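Local coordinates for protein epoxide hydrolase (Aspergillus niger, PDB 1QO7) that probably hydrolyses epoxides to vicinal diols, as an alpha/beta-hydrolase-fold epoxide hydrolase acting with a helical cap over the core, at residues 31-36 and 267-272; 60-65 and 290-295; 79-84 and 121-126; 283-288 and 376-381. The protein carries 2 engineered substitutions. All blocks are in the same frame, centred on the assembly; numbering follows the deposited sequence.

Contact 1: 31-36 and 267-272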
loop_
_atom_site.group_PDB
_atom_site.type_symbol
_atom_site.label_atom_id
_atom_site.label_comp_id
_atom_site.label_asym_id
_atom_site.label_seq_id
_atom_site.Cartn_x
_atom_site.Cartn_y
_atom_site.Cartn_z
ATOM N N THR A 31 8.003 -11.587 21.441
ATOM C CA THR A 31 9.228 -10.801 21.427
ATOM C C THR A 31 9.172 -9.726 20.349
ATOM O O THR A 31 9.473 -8.563 20.612
ATOM C CB THR A 31 10.459 -11.685 21.174
ATOM O OG1 THR A 31 10.656 -12.559 22.293
ATOM C CG2 THR A 31 11.709 -10.826 20.976
ATOM N N LEU A 32 8.777 -10.118 19.141
ATOM C CA LEU A 32 8.687 -9.169 18.034
ATOM C C LEU A 32 7.602 -8.118 18.240
ATOM O O LEU A 32 7.741 -6.982 17.788
ATOM C CB LEU A 32 8.469 -9.914 16.714
ATOM C CG LEU A 32 9.639 -10.837 16.357
ATOM C CD1 LEU A 32 9.412 -11.472 14.997
ATOM C CD2 LEU A 32 10.935 -10.035 16.355
ATOM N N VAL A 33 6.524 -8.487 18.922
ATOM C CA VAL A 33 5.463 -7.521 19.189
ATOM C C VAL A 33 6.015 -6.479 20.167
ATOM O O VAL A 33 5.760 -5.294 20.032
ATOM C CB VAL A 33 4.228 -8.197 19.819
ATOM C CG1 VAL A 33 3.264 -7.141 20.346
ATOM C CG2 VAL A 33 3.535 -9.083 18.789
ATOM N N ARG A 34 6.784 -6.950 21.141
ATOM C CA ARG A 34 7.354 -6.060 22.140
ATOM C C ARG A 34 8.404 -5.106 21.571
ATOM O O ARG A 34 8.445 -3.930 21.923
ATOM C CB ARG A 34 7.985 -6.877 23.273
ATOM C CG ARG A 34 8.464 -6.046 24.454
ATOM C CD ARG A 34 9.094 -6.934 25.520
ATOM N NE ARG A 34 8.191 -8.002 25.953
ATOM C CZ ARG A 34 7.054 -7.807 26.617
ATOM N NH1 ARG A 34 6.666 -6.578 26.937
ATOM N NH2 ARG A 34 6.305 -8.844 26.971
ATOM N N LEU A 35 9.249 -5.624 20.683
ATOM C CA LEU A 35 10.304 -4.782 20.121
ATOM C C LEU A 35 9.853 -3.842 19.012
ATOM O O LEU A 35 10.546 -2.850 18.712
ATOM C CB LEU A 35 11.455 -5.636 19.574
ATOM C CG LEU A 35 12.470 -6.195 20.569
ATOM C CD1 LEU A 35 13.777 -6.511 19.816
ATOM C CD2 LEU A 35 12.709 -5.176 21.678
ATOM N N SER A 36 8.700 -4.159 18.396
ATOM C CA SER A 36 8.180 -3.352 17.296
ATOM C C SER A 36 7.899 -1.945 17.786
ATOM O O SER A 36 7.541 -1.723 18.943
ATOM C CB SER A 36 6.917 -3.963 16.666
ATOM O OG SER A 36 7.255 -5.101 15.899
ATOM N N SER A 267 7.300 -7.568 10.603
ATOM C CA SER A 267 6.869 -7.353 11.980
ATOM C C SER A 267 5.401 -7.683 12.158
ATOM O O SER A 267 4.579 -7.416 11.279
ATOM C CB SER A 267 7.101 -5.892 12.380
ATOM O OG SER A 267 6.333 -5.533 13.523
ATOM N N PRO A 268 5.050 -8.272 13.310
ATOM C CA PRO A 268 3.656 -8.620 13.576
ATOM C C PRO A 268 2.784 -7.371 13.716
ATOM O O PRO A 268 1.575 -7.422 13.480
ATOM C CB PRO A 268 3.747 -9.456 14.856
ATOM C CG PRO A 268 4.965 -8.919 15.544
ATOM C CD PRO A 268 5.933 -8.717 14.403
ATOM N N ILE A 269 3.396 -6.250 14.095
ATOM C CA ILE A 269 2.657 -5.000 14.229
ATOM C C ILE A 269 2.321 -4.470 12.837
ATOM O O ILE A 269 1.276 -3.862 12.641
ATOM C CB ILE A 269 3.464 -3.935 15.010
ATOM C CG1 ILE A 269 3.607 -4.367 16.472
ATOM C CG2 ILE A 269 2.780 -2.569 14.918
ATOM C CD1 ILE A 269 2.284 -4.582 17.191
ATOM N N ALA A 270 3.208 -4.696 11.868
ATOM C CA ALA A 270 2.929 -4.239 10.506
ATOM C C ALA A 270 1.706 -5.008 10.010
ATOM O O ALA A 270 0.769 -4.436 9.442
ATOM C CB ALA A 270 4.133 -4.505 9.590
ATOM N N LEU A 271 1.710 -6.313 10.246
ATOM C CA LEU A 271 0.605 -7.153 9.806
ATOM C C LEU A 271 -0.693 -6.752 10.501
ATOM O O LEU A 271 -1.750 -6.714 9.872
ATOM C CB LEU A 271 0.916 -8.624 10.085
ATOM C CG LEU A 271 -0.106 -9.639 9.564
ATOM C CD1 LEU A 271 -0.101 -9.666 8.039
ATOM C CD2 LEU A 271 0.246 -11.018 10.116
ATOM N N LEU A 272 -0.612 -6.446 11.794
ATOM C CA LEU A 272 -1.796 -6.046 12.558
ATOM C C LEU A 272 -2.398 -4.752 12.020
ATOM O O LEU A 272 -3.615 -4.628 11.874
ATOM C CB LEU A 272 -1.444 -5.851 14.039
ATOM C CG LEU A 272 -2.564 -5.291 14.936
ATOM C CD1 LEU A 272 -3.764 -6.240 14.927
ATOM C CD2 LEU A 272 -2.034 -5.109 16.365
#
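Ser267, the N-cap of helix 268-281, meets Ser36 at the point where helix 23-35 runs out, so a helix start is tied to a helix end. The link is a relay of hydroxyls. Ser267 OG accepts the capping bond from Ile269 N and hands its own proton to Ser36 OG at 2.6 Å. Ser36 OG in turn gives its proton to Leu32 O at 2.7 Å, reaching from 28° outside its plane the carbonyl one turn back, in the last turn of helix 23-35. Ser267 OG is swung anti to its backbone nitrogen (chi1 162°), which leaves it between the amide of Ile269 and the serine opposite. Each buried hydroxyl is thereby both donor and acceptor. Alongside the hydroxyls the carbon packing is close: Ser36 CB presses on Ile269 CG1 at 3.3 Å, closer than two carbons normally sit. The Pro268 ring lies against the neighbouring helical turn, its CD on Leu32 CB at 3.6 Å and its CG on Val33 CG2 at 3.5 Å. Val33 uses its other branch, CG1, to reach Ile269 CD1. The helix segments are nearly perpendicular (crossing angle -80°), their axes 9.5 Å apart. Trp66 of helix 56-68 packs on Val33 and Pro268, Trp300 of helix 289-301 covers Leu32 and Pro268, and the second subunit packs close by, its Ser266 against Ser267 and its Lys37 against Leu32.

Contact 2: 60-65 and 290-295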
loop_
_atom_site.group_PDB
_atom_site.type_symbol
_atom_site.label_atom_id
_atom_site.label_comp_id
_atom_site.label_asym_id
_atom_site.label_seq_id
_atom_site.Cartn_x
_atom_site.Cartn_y
_atom_site.Cartn_z
ATOM N N THR A 60 -1.956 1.284 19.768
ATOM C CA THR A 60 -1.271 1.216 21.057
ATOM C C THR A 60 -2.001 0.253 21.990
ATOM O O THR A 60 -1.381 -0.606 22.619
ATOM C CB THR A 60 -1.190 2.604 21.717
ATOM O OG1 THR A 60 -0.405 3.472 20.891
ATOM C CG2 THR A 60 -0.549 2.507 23.100
ATOM N N THR A 61 -3.319 0.392 22.065
ATOM C CA THR A 61 -4.140 -0.467 22.913
ATOM C C THR A 61 -4.039 -1.939 22.489
ATOM O O THR A 61 -3.881 -2.828 23.332
ATOM C CB THR A 61 -5.623 -0.022 22.868
ATOM O OG1 THR A 61 -5.730 1.312 23.381
ATOM C CG2 THR A 61 -6.491 -0.946 23.700
ATOM N N MET A 62 -4.127 -2.196 21.185
ATOM C CA MET A 62 -4.050 -3.569 20.687
ATOM C C MET A 62 -2.696 -4.206 20.971
ATOM O O MET A 62 -2.618 -5.377 21.344
ATOM C CB MET A 62 -4.332 -3.609 19.185
ATOM C CG MET A 62 -5.767 -3.269 18.822
ATOM S SD MET A 62 -6.937 -4.520 19.416
ATOM C CE MET A 62 -6.770 -5.757 18.129
ATOM N N ARG A 63 -1.626 -3.438 20.794
ATOM C CA ARG A 63 -0.289 -3.953 21.054
ATOM C C ARG A 63 -0.186 -4.377 22.520
ATOM O O ARG A 63 0.372 -5.431 22.835
ATOM C CB ARG A 63 0.760 -2.882 20.744
ATOM C CG ARG A 63 2.188 -3.285 21.087
ATOM C CD ARG A 63 3.186 -2.232 20.610
ATOM N NE ARG A 63 4.535 -2.492 21.109
ATOM C CZ ARG A 63 4.897 -2.342 22.380
ATOM N NH1 ARG A 63 4.011 -1.932 23.279
ATOM N NH2 ARG A 63 6.140 -2.610 22.758
ATOM N N GLU A 64 -0.737 -3.554 23.409
ATOM C CA GLU A 64 -0.710 -3.838 24.844
ATOM C C GLU A 64 -1.497 -5.119 25.159
ATOM O O GLU A 64 -1.044 -5.956 25.941
ATOM C CB GLU A 64 -1.266 -2.637 25.627
ATOM C CG GLU A 64 -0.482 -1.338 25.365
ATOM C CD GLU A 64 -0.963 -0.129 26.174
ATOM O OE1 GLU A 64 -2.178 0.182 26.155
ATOM O OE2 GLU A 64 -0.112 0.527 26.821
ATOM N N LYS A 65 -2.664 -5.278 24.540
ATOM C CA LYS A 65 -3.480 -6.475 24.754
ATOM C C LYS A 65 -2.773 -7.715 24.212
ATOM O O LYS A 65 -2.808 -8.783 24.826
ATOM C CB LYS A 65 -4.845 -6.330 24.075
ATOM C CG LYS A 65 -5.736 -5.257 24.693
ATOM C CD LYS A 65 -7.115 -5.222 24.041
ATOM C CE LYS A 65 -8.002 -4.181 24.703
ATOM N NZ LYS A 65 -9.334 -4.058 24.042
ATOM N N GLU A 290 -10.081 -9.328 20.751
ATOM C CA GLU A 290 -9.352 -10.594 20.800
ATOM C C GLU A 290 -9.530 -11.407 19.521
ATOM O O GLU A 290 -8.637 -12.162 19.129
ATOM C CB GLU A 290 -9.776 -11.426 22.015
ATOM C CG GLU A 290 -9.096 -11.005 23.315
ATOM C CD GLU A 290 -7.581 -10.879 23.181
ATOM O OE1 GLU A 290 -6.932 -11.829 22.689
ATOM O OE2 GLU A 290 -7.035 -9.825 23.577
ATOM N N THR A 291 -10.675 -11.253 18.871
ATOM C CA THR A 291 -10.932 -11.959 17.624
ATOM C C THR A 291 -9.951 -11.461 16.565
ATOM O O THR A 291 -9.394 -12.250 15.798
ATOM C CB THR A 291 -12.373 -11.721 17.138
ATOM O OG1 THR A 291 -13.286 -12.282 18.090
ATOM C CG2 THR A 291 -12.599 -12.369 15.784
ATOM N N ILE A 292 -9.735 -10.149 16.528
ATOM C CA ILE A 292 -8.807 -9.586 15.555
ATOM C C ILE A 292 -7.398 -10.094 15.842
ATOM O O ILE A 292 -6.683 -10.509 14.930
ATOM C CB ILE A 292 -8.827 -8.039 15.583
ATOM C CG1 ILE A 292 -10.210 -7.542 15.147
ATOM C CG2 ILE A 292 -7.744 -7.492 14.675
ATOM C CD1 ILE A 292 -10.372 -6.038 15.149
ATOM N N LEU A 293 -7.001 -10.083 17.110
ATOM C CA LEU A 293 -5.666 -10.553 17.464
ATOM C C LEU A 293 -5.465 -12.030 17.115
ATOM O O LEU A 293 -4.370 -12.434 16.724
ATOM C CB LEU A 293 -5.392 -10.324 18.956
ATOM C CG LEU A 293 -5.195 -8.872 19.395
ATOM C CD1 LEU A 293 -4.846 -8.827 20.878
ATOM C CD2 LEU A 293 -4.074 -8.232 18.578
ATOM N N GLU A 294 -6.517 -12.833 17.251
ATOM C CA GLU A 294 -6.422 -14.259 16.934
ATOM C C GLU A 294 -6.227 -14.463 15.433
ATOM O O GLU A 294 -5.392 -15.266 15.010
ATOM C CB GLU A 294 -7.690 -14.995 17.373
ATOM C CG GLU A 294 -7.992 -14.879 18.860
ATOM C CD GLU A 294 -9.281 -15.582 19.256
ATOM O OE1 GLU A 294 -10.263 -15.528 18.484
ATOM O OE2 GLU A 294 -9.321 -16.179 20.349
ATOM N N MET A 295 -7.004 -13.737 14.634
ATOM C CA MET A 295 -6.917 -13.853 13.176
ATOM C C MET A 295 -5.557 -13.409 12.655
ATOM O O MET A 295 -4.980 -14.050 11.776
ATOM C CB MET A 295 -8.014 -13.019 12.508
ATOM C CG MET A 295 -9.428 -13.425 12.895
ATOM S SD MET A 295 -9.800 -15.139 12.478
ATOM C CE MET A 295 -9.459 -15.922 14.010
#
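Met62 reaches over from helix 56-68 and lays its methyl on Leu293 and Ile292 of helix 289-301. Its CB lies against Leu272 of helix 268-281. CG is placed anti to the carbonyl carbon (chi1 -68°), and the chain bends again at chi2 and chi3, turning the thioether toward the other helix. SD remains 4.7 Å from Leu293 CG, whereas CE closes in, 3.7 Å from both CG and CD2 of that leucine. Roughly at right angles to that approach, Met62 CE meets Ile292 CG2 at 4.0 Å. The side chains of Met62 and Leu293 lie alongside each other, pointing opposite ways. Leu293 spends its second methyl on the next helical turn, CD1 lying 4.1 Å from Lys65 CB. Beyond that carbon the lysine chain stretches straight and leads away, leaving NZ 6.2 Å from Glu290 OE2, too far for a salt bridge. Glu290 OE2 is also close to Glu69 OE1, a meeting of like charges. The segment axes pass 10.7 Å apart at a crossing angle of -70°. Such apolar helix-on-helix packing fits the helical cap that epoxide hydrolases of this fold carry between two core strands, here 206-211 and 337-342, with the N-terminal helix 56-68 lying against it.

Contact 3: 79-84 and 121-126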
loop_
_atom_site.group_PDB
_atom_site.type_symbol
_atom_site.label_atom_id
_atom_site.label_comp_id
_atom_site.label_asym_id
_atom_site.label_seq_id
_atom_site.Cartn_x
_atom_site.Cartn_y
_atom_site.Cartn_z
ATOM N N LEU A 79 -9.700 -24.040 17.403
ATOM C CA LEU A 79 -9.430 -24.440 16.025
ATOM C C LEU A 79 -9.547 -25.959 15.921
ATOM O O LEU A 79 -10.088 -26.490 14.952
ATOM C CB LEU A 79 -8.013 -24.028 15.600
ATOM C CG LEU A 79 -7.698 -22.540 15.423
ATOM C CD1 LEU A 79 -6.249 -22.368 14.987
ATOM C CD2 LEU A 79 -8.631 -21.942 14.393
ATOM N N ASN A 80 -9.047 -26.650 16.938
ATOM C CA ASN A 80 -9.057 -28.104 16.951
ATOM C C ASN A 80 -10.361 -28.730 17.435
ATOM O O ASN A 80 -10.434 -29.947 17.591
ATOM C CB ASN A 80 -7.900 -28.626 17.810
ATOM C CG ASN A 80 -6.548 -28.295 17.221
ATOM O OD1 ASN A 80 -6.364 -28.345 16.003
ATOM N ND2 ASN A 80 -5.586 -27.969 18.080
ATOM N N SER A 81 -11.384 -27.914 17.662
ATOM C CA SER A 81 -12.660 -28.437 18.141
ATOM C C SER A 81 -13.501 -29.068 17.034
ATOM O O SER A 81 -14.474 -29.774 17.320
ATOM C CB SER A 81 -13.462 -27.339 18.856
ATOM O OG SER A 81 -13.803 -26.278 17.981
ATOM N N PHE A 82 -13.132 -28.821 15.778
ATOM C CA PHE A 82 -13.841 -29.398 14.636
ATOM C C PHE A 82 -12.913 -30.306 13.835
ATOM O O PHE A 82 -11.689 -30.151 13.879
ATOM C CB PHE A 82 -14.370 -28.309 13.697
ATOM C CG PHE A 82 -15.541 -27.556 14.236
ATOM C CD1 PHE A 82 -16.836 -28.041 14.057
ATOM C CD2 PHE A 82 -15.361 -26.371 14.937
ATOM C CE1 PHE A 82 -17.936 -27.352 14.570
ATOM C CE2 PHE A 82 -16.457 -25.670 15.455
ATOM C CZ PHE A 82 -17.744 -26.164 15.273
ATOM N N PRO A 83 -13.484 -31.262 13.085
ATOM C CA PRO A 83 -12.655 -32.168 12.286
ATOM C C PRO A 83 -11.847 -31.393 11.248
ATOM O O PRO A 83 -12.382 -30.517 10.567
ATOM C CB PRO A 83 -13.680 -33.087 11.618
ATOM C CG PRO A 83 -14.832 -33.085 12.588
ATOM C CD PRO A 83 -14.907 -31.631 12.993
ATOM N N GLN A 84 -10.562 -31.712 11.143
ATOM C CA GLN A 84 -9.681 -31.078 10.165
ATOM C C GLN A 84 -8.848 -32.169 9.513
ATOM O O GLN A 84 -8.530 -33.175 10.144
ATOM C CB GLN A 84 -8.713 -30.096 10.820
ATOM C CG GLN A 84 -9.333 -28.916 11.516
ATOM C CD GLN A 84 -8.276 -28.084 12.192
ATOM O OE1 GLN A 84 -7.636 -27.239 11.563
ATOM N NE2 GLN A 84 -8.050 -28.347 13.483
ATOM N N GLU A 121 -13.348 -18.452 9.666
ATOM C CA GLU A 121 -14.456 -17.519 9.510
ATOM C C GLU A 121 -15.786 -18.277 9.515
ATOM O O GLU A 121 -16.828 -17.717 9.866
ATOM C CB GLU A 121 -14.297 -16.738 8.198
ATOM C CG GLU A 121 -15.503 -15.899 7.797
ATOM C CD GLU A 121 -15.194 -14.907 6.681
ATOM O OE1 GLU A 121 -14.001 -14.601 6.455
ATOM O OE2 GLU A 121 -16.148 -14.420 6.038
ATOM N N PHE A 122 -15.746 -19.554 9.138
ATOM C CA PHE A 122 -16.964 -20.358 9.095
ATOM C C PHE A 122 -17.238 -21.189 10.344
ATOM O O PHE A 122 -18.256 -21.888 10.409
ATOM C CB PHE A 122 -16.947 -21.277 7.869
ATOM C CG PHE A 122 -17.124 -20.545 6.568
ATOM C CD1 PHE A 122 -18.383 -20.086 6.185
ATOM C CD2 PHE A 122 -16.035 -20.289 5.744
ATOM C CE1 PHE A 122 -18.564 -19.376 5.000
ATOM C CE2 PHE A 122 -16.198 -19.580 4.551
ATOM C CZ PHE A 122 -17.465 -19.122 4.175
ATOM N N TYR A 123 -16.359 -21.109 11.336
ATOM C CA TYR A 123 -16.557 -21.897 12.552
ATOM C C TYR A 123 -17.865 -21.585 13.280
ATOM O O TYR A 123 -18.515 -22.490 13.803
ATOM C CB TYR A 123 -15.343 -21.758 13.479
ATOM C CG TYR A 123 -14.306 -22.853 13.266
ATOM C CD1 TYR A 123 -14.050 -23.359 11.989
ATOM C CD2 TYR A 123 -13.593 -23.386 14.340
ATOM C CE1 TYR A 123 -13.111 -24.369 11.787
ATOM C CE2 TYR A 123 -12.653 -24.395 14.151
ATOM C CZ TYR A 123 -12.419 -24.883 12.871
ATOM O OH TYR A 123 -11.503 -25.898 12.682
ATOM N N PRO A 124 -18.274 -20.306 13.330
ATOM C CA PRO A 124 -19.541 -20.022 14.017
ATOM C C PRO A 124 -20.712 -20.759 13.352
ATOM O O PRO A 124 -21.639 -21.201 14.031
ATOM C CB PRO A 124 -19.665 -18.506 13.899
ATOM C CG PRO A 124 -18.238 -18.066 14.011
ATOM C CD PRO A 124 -17.516 -19.064 13.097
ATOM N N ILE A 125 -20.663 -20.892 12.028
ATOM C CA ILE A 125 -21.715 -21.603 11.295
ATOM C C ILE A 125 -21.630 -23.116 11.526
ATOM O O ILE A 125 -22.652 -23.776 11.711
ATOM C CB ILE A 125 -21.649 -21.286 9.779
ATOM C CG1 ILE A 125 -22.105 -19.842 9.552
ATOM C CG2 ILE A 125 -22.532 -22.246 8.981
ATOM C CD1 ILE A 125 -22.016 -19.376 8.109
ATOM N N LEU A 126 -20.419 -23.671 11.518
ATOM C CA LEU A 126 -20.276 -25.102 11.764
ATOM C C LEU A 126 -20.782 -25.389 13.176
ATOM O O LEU A 126 -21.400 -26.422 13.433
ATOM C CB LEU A 126 -18.809 -25.537 11.644
ATOM C CG LEU A 126 -18.161 -25.459 10.253
ATOM C CD1 LEU A 126 -16.759 -26.055 10.319
ATOM C CD2 LEU A 126 -19.000 -26.225 9.235
#
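Phe82 turns the edge of its ring toward a face of Tyr123 in a T-shaped stack, centroids 4.8 Å apart and planes inclined by 66°. The pair joins the type I turn Leu79-Phe82, between helix 72-79 and the edge strand 84-89, to helix 123-132 of the alpha/beta-hydrolase core. The atom driven into the tyrosine is Phe82 CD2, which stands 3.4 Å above the ring plane and off toward the CE2 side of the rim. Over one face of Phe82 sits Leu126, whose CB makes a CH-pi contact 4.0 Å from the centroid, and Arg130 adds a cation-pi interaction to the same ring. Phe82 CG lies anti to the carbonyl carbon (chi1 -73°), which swings the ring into the gap between Tyr123 and Leu126, one helical turn apart. Gln84 approaches the tyrosine hydroxyl with carbon alone: its CG is 3.9 Å from Tyr123 OH, while its amide oxygen is taken by His95. Leu126, for its part, continues inward to Leu142 and Val144 of strand 140-145. At the edge of the tyrosine ring the carbonyl oxygen of Leu79 lies in the ring plane, and Tyr123 OH donates to a lone pair of Leu79 O, in the carbonyl plane, at 2.7 Å with a C=O...O angle of 142°.

Contact 4: 283-288 and 376-381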
loop_
_atom_site.group_PDB
_atom_site.type_symbol
_atom_site.label_atom_id
_atom_site.label_comp_id
_atom_site.label_asym_id
_atom_site.label_seq_id
_atom_site.Cartn_x
_atom_site.Cartn_y
_atom_site.Cartn_z
ATOM N N VAL A 283 -16.649 -4.235 8.777
ATOM C CA VAL A 283 -17.752 -4.823 9.537
ATOM C C VAL A 283 -18.840 -3.797 9.841
ATOM O O VAL A 283 -18.639 -2.595 9.661
ATOM C CB VAL A 283 -17.260 -5.392 10.886
ATOM C CG1 VAL A 283 -16.229 -6.487 10.650
ATOM C CG2 VAL A 283 -16.664 -4.269 11.735
ATOM N N ASP A 284 -19.995 -4.282 10.291
ATOM C CA ASP A 284 -21.098 -3.401 10.669
ATOM C C ASP A 284 -20.868 -3.134 12.155
ATOM O O ASP A 284 -20.430 -2.050 12.533
ATOM C CB ASP A 284 -22.443 -4.101 10.441
ATOM C CG ASP A 284 -23.632 -3.196 10.721
ATOM O OD1 ASP A 284 -23.423 -2.040 11.142
ATOM O OD2 ASP A 284 -24.779 -3.653 10.518
ATOM N N LYS A 285 -21.135 -4.130 12.992
ATOM C CA LYS A 285 -20.917 -3.995 14.433
ATOM C C LYS A 285 -19.454 -4.375 14.684
ATOM O O LYS A 285 -18.953 -5.332 14.095
ATOM C CB LYS A 285 -21.827 -4.951 15.205
ATOM C CG LYS A 285 -23.246 -5.050 14.655
ATOM C CD LYS A 285 -23.992 -3.729 14.745
ATOM C CE LYS A 285 -25.338 -3.808 14.019
ATOM N NZ LYS A 285 -26.188 -4.945 14.492
ATOM N N PRO A 286 -18.749 -3.633 15.554
ATOM C CA PRO A 286 -17.341 -3.924 15.857
ATOM C C PRO A 286 -17.098 -5.340 16.372
ATOM O O PRO A 286 -17.870 -5.855 17.178
ATOM C CB PRO A 286 -16.986 -2.874 16.914
ATOM C CG PRO A 286 -17.882 -1.718 16.551
ATOM C CD PRO A 286 -19.196 -2.411 16.249
ATOM N N LEU A 287 -16.022 -5.967 15.904
ATOM C CA LEU A 287 -15.675 -7.316 16.344
ATOM C C LEU A 287 -14.904 -7.222 17.654
ATOM O O LEU A 287 -14.332 -6.181 17.967
ATOM C CB LEU A 287 -14.786 -8.012 15.306
ATOM C CG LEU A 287 -15.384 -8.411 13.958
ATOM C CD1 LEU A 287 -14.264 -8.868 13.027
ATOM C CD2 LEU A 287 -16.408 -9.521 14.151
ATOM N N PRO A 288 -14.891 -8.306 18.448
ATOM C CA PRO A 288 -14.150 -8.264 19.714
ATOM C C PRO A 288 -12.665 -8.116 19.380
ATOM O O PRO A 288 -12.175 -8.744 18.439
ATOM C CB PRO A 288 -14.458 -9.624 20.340
ATOM C CG PRO A 288 -15.798 -9.978 19.766
ATOM C CD PRO A 288 -15.649 -9.562 18.323
ATOM N N LEU A 376 -18.874 -14.469 9.994
ATOM C CA LEU A 376 -18.454 -14.101 11.348
ATOM C C LEU A 376 -19.451 -13.192 12.057
ATOM O O LEU A 376 -19.734 -13.363 13.242
ATOM C CB LEU A 376 -17.107 -13.369 11.318
ATOM C CG LEU A 376 -15.800 -14.149 11.268
ATOM C CD1 LEU A 376 -14.643 -13.157 11.238
ATOM C CD2 LEU A 376 -15.691 -15.054 12.487
ATOM N N GLU A 377 -19.961 -12.216 11.317
ATOM C CA GLU A 377 -20.893 -11.228 11.843
ATOM C C GLU A 377 -22.337 -11.687 12.019
ATOM O O GLU A 377 -22.964 -11.395 13.043
ATOM C CB GLU A 377 -20.902 -9.996 10.936
ATOM C CG GLU A 377 -19.580 -9.250 10.814
ATOM C CD GLU A 377 -19.703 -8.057 9.877
ATOM O OE1 GLU A 377 -20.489 -7.137 10.192
ATOM O OE2 GLU A 377 -19.032 -8.048 8.818
ATOM N N ARG A 378 -22.865 -12.375 11.013
ATOM C CA ARG A 378 -24.258 -12.827 11.032
ATOM C C ARG A 378 -24.354 -14.304 10.657
ATOM O O ARG A 378 -25.024 -14.661 9.685
ATOM C CB ARG A 378 -25.073 -12.003 10.029
ATOM C CG ARG A 378 -24.770 -10.511 10.038
ATOM C CD ARG A 378 -25.229 -9.843 11.329
ATOM N NE ARG A 378 -26.669 -9.975 11.528
ATOM C CZ ARG A 378 -27.349 -9.390 12.512
ATOM N NH1 ARG A 378 -26.723 -8.626 13.398
ATOM N NH2 ARG A 378 -28.660 -9.573 12.615
ATOM N N PRO A 379 -23.710 -15.182 11.436
ATOM C CA PRO A 379 -23.738 -16.619 11.147
ATOM C C PRO A 379 -25.133 -17.238 11.044
ATOM O O PRO A 379 -25.379 -18.072 10.178
ATOM C CB PRO A 379 -22.903 -17.215 12.277
ATOM C CG PRO A 379 -23.161 -16.281 13.417
ATOM C CD PRO A 379 -23.099 -14.920 12.751
ATOM N N ARG A 380 -26.047 -16.831 11.920
ATOM C CA ARG A 380 -27.405 -17.381 11.879
ATOM C C ARG A 380 -28.074 -17.060 10.548
ATOM O O ARG A 380 -28.702 -17.921 9.926
ATOM C CB ARG A 380 -28.252 -16.803 13.013
ATOM C CG ARG A 380 -27.762 -17.140 14.405
ATOM C CD ARG A 380 -28.737 -18.061 15.113
ATOM N NE ARG A 380 -28.839 -19.347 14.423
ATOM C CZ ARG A 380 -29.607 -20.350 14.827
ATOM N NH1 ARG A 380 -30.344 -20.215 15.923
ATOM N NH2 ARG A 380 -29.632 -21.488 14.144
ATOM N N GLU A 381 -27.933 -15.814 10.112
ATOM C CA GLU A 381 -28.534 -15.378 8.858
ATOM C C GLU A 381 -27.944 -16.054 7.637
ATOM O O GLU A 381 -28.682 -16.473 6.743
ATOM C CB GLU A 381 -28.422 -13.860 8.722
ATOM C CG GLU A 381 -29.502 -13.124 9.498
ATOM C CD GLU A 381 -29.014 -11.836 10.126
ATOM O OE1 GLU A 381 -28.502 -10.957 9.393
ATOM O OE2 GLU A 381 -29.154 -11.706 11.363
HETATM O O HOH W 1 -22.168 -6.832 12.303
#
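Glu377 OE1 is gripped by three donors. The backbone amide of Asp284 gives it a nearly straight bond (N to OE1 2.9 Å, N-H...O 169°), arriving from above the carboxylate, 37° out of its plane. A water donates to Glu377 OE1 at 2.7 Å and itself accepts from Lys285 N at 3.0 Å, so the next amide of the loop is tied in indirectly. The third donor is Gly371 N. Straight beyond CG (chi2 179°), Glu377 carries its carboxylate right up to the loop backbone, where OE2 rests 3.5 Å from Val283 CA and also takes a weak bond from Phe373 N. Segment 283-288 connects helices 268-281 and 289-301 of the cap region, and the glutamate belongs to the short helix just after His372, a predicted catalytic proton donor of this alpha/beta hydrolase. The side chains of Glu377 and His372 are about 5 Å apart, and the amides of Gly371 and Phe373 flank that histidine, so the carboxylate probably helps position the loop bearing it. Farther out, Lys285 NZ and Arg378 NH1 come within 3.9 Å of each other because both form salt bridges with Glu369 OE2. Arg378 also grips Glu381 side-on, its NE donating to Glu381 OE1 at 3.0 Å.

From the N terminus, helix 23-35 opens contact 1 and helix 56-68 opens contact 2. Contact 3 then opens at 79-84 and closes quickly at 121-126, nested inside the long loops of both and fastening the turn before edge strand 84-89 to the core. Contact 1 closes at 267-272. Segment 283-288 next opens contact 4, just before contact 2 closes at 290-295, so contact 2 crosses contacts 1 and 4. Contact 4 shuts at 376-381, in series after contacts 1 and 3. Arg63 joins contacts 1 and 2 through the carbonyl of Arg34, and Pro124 and Ile125 of contact 3 pack on Pro379 of contact 4, tying N-terminal helices, cap and core together.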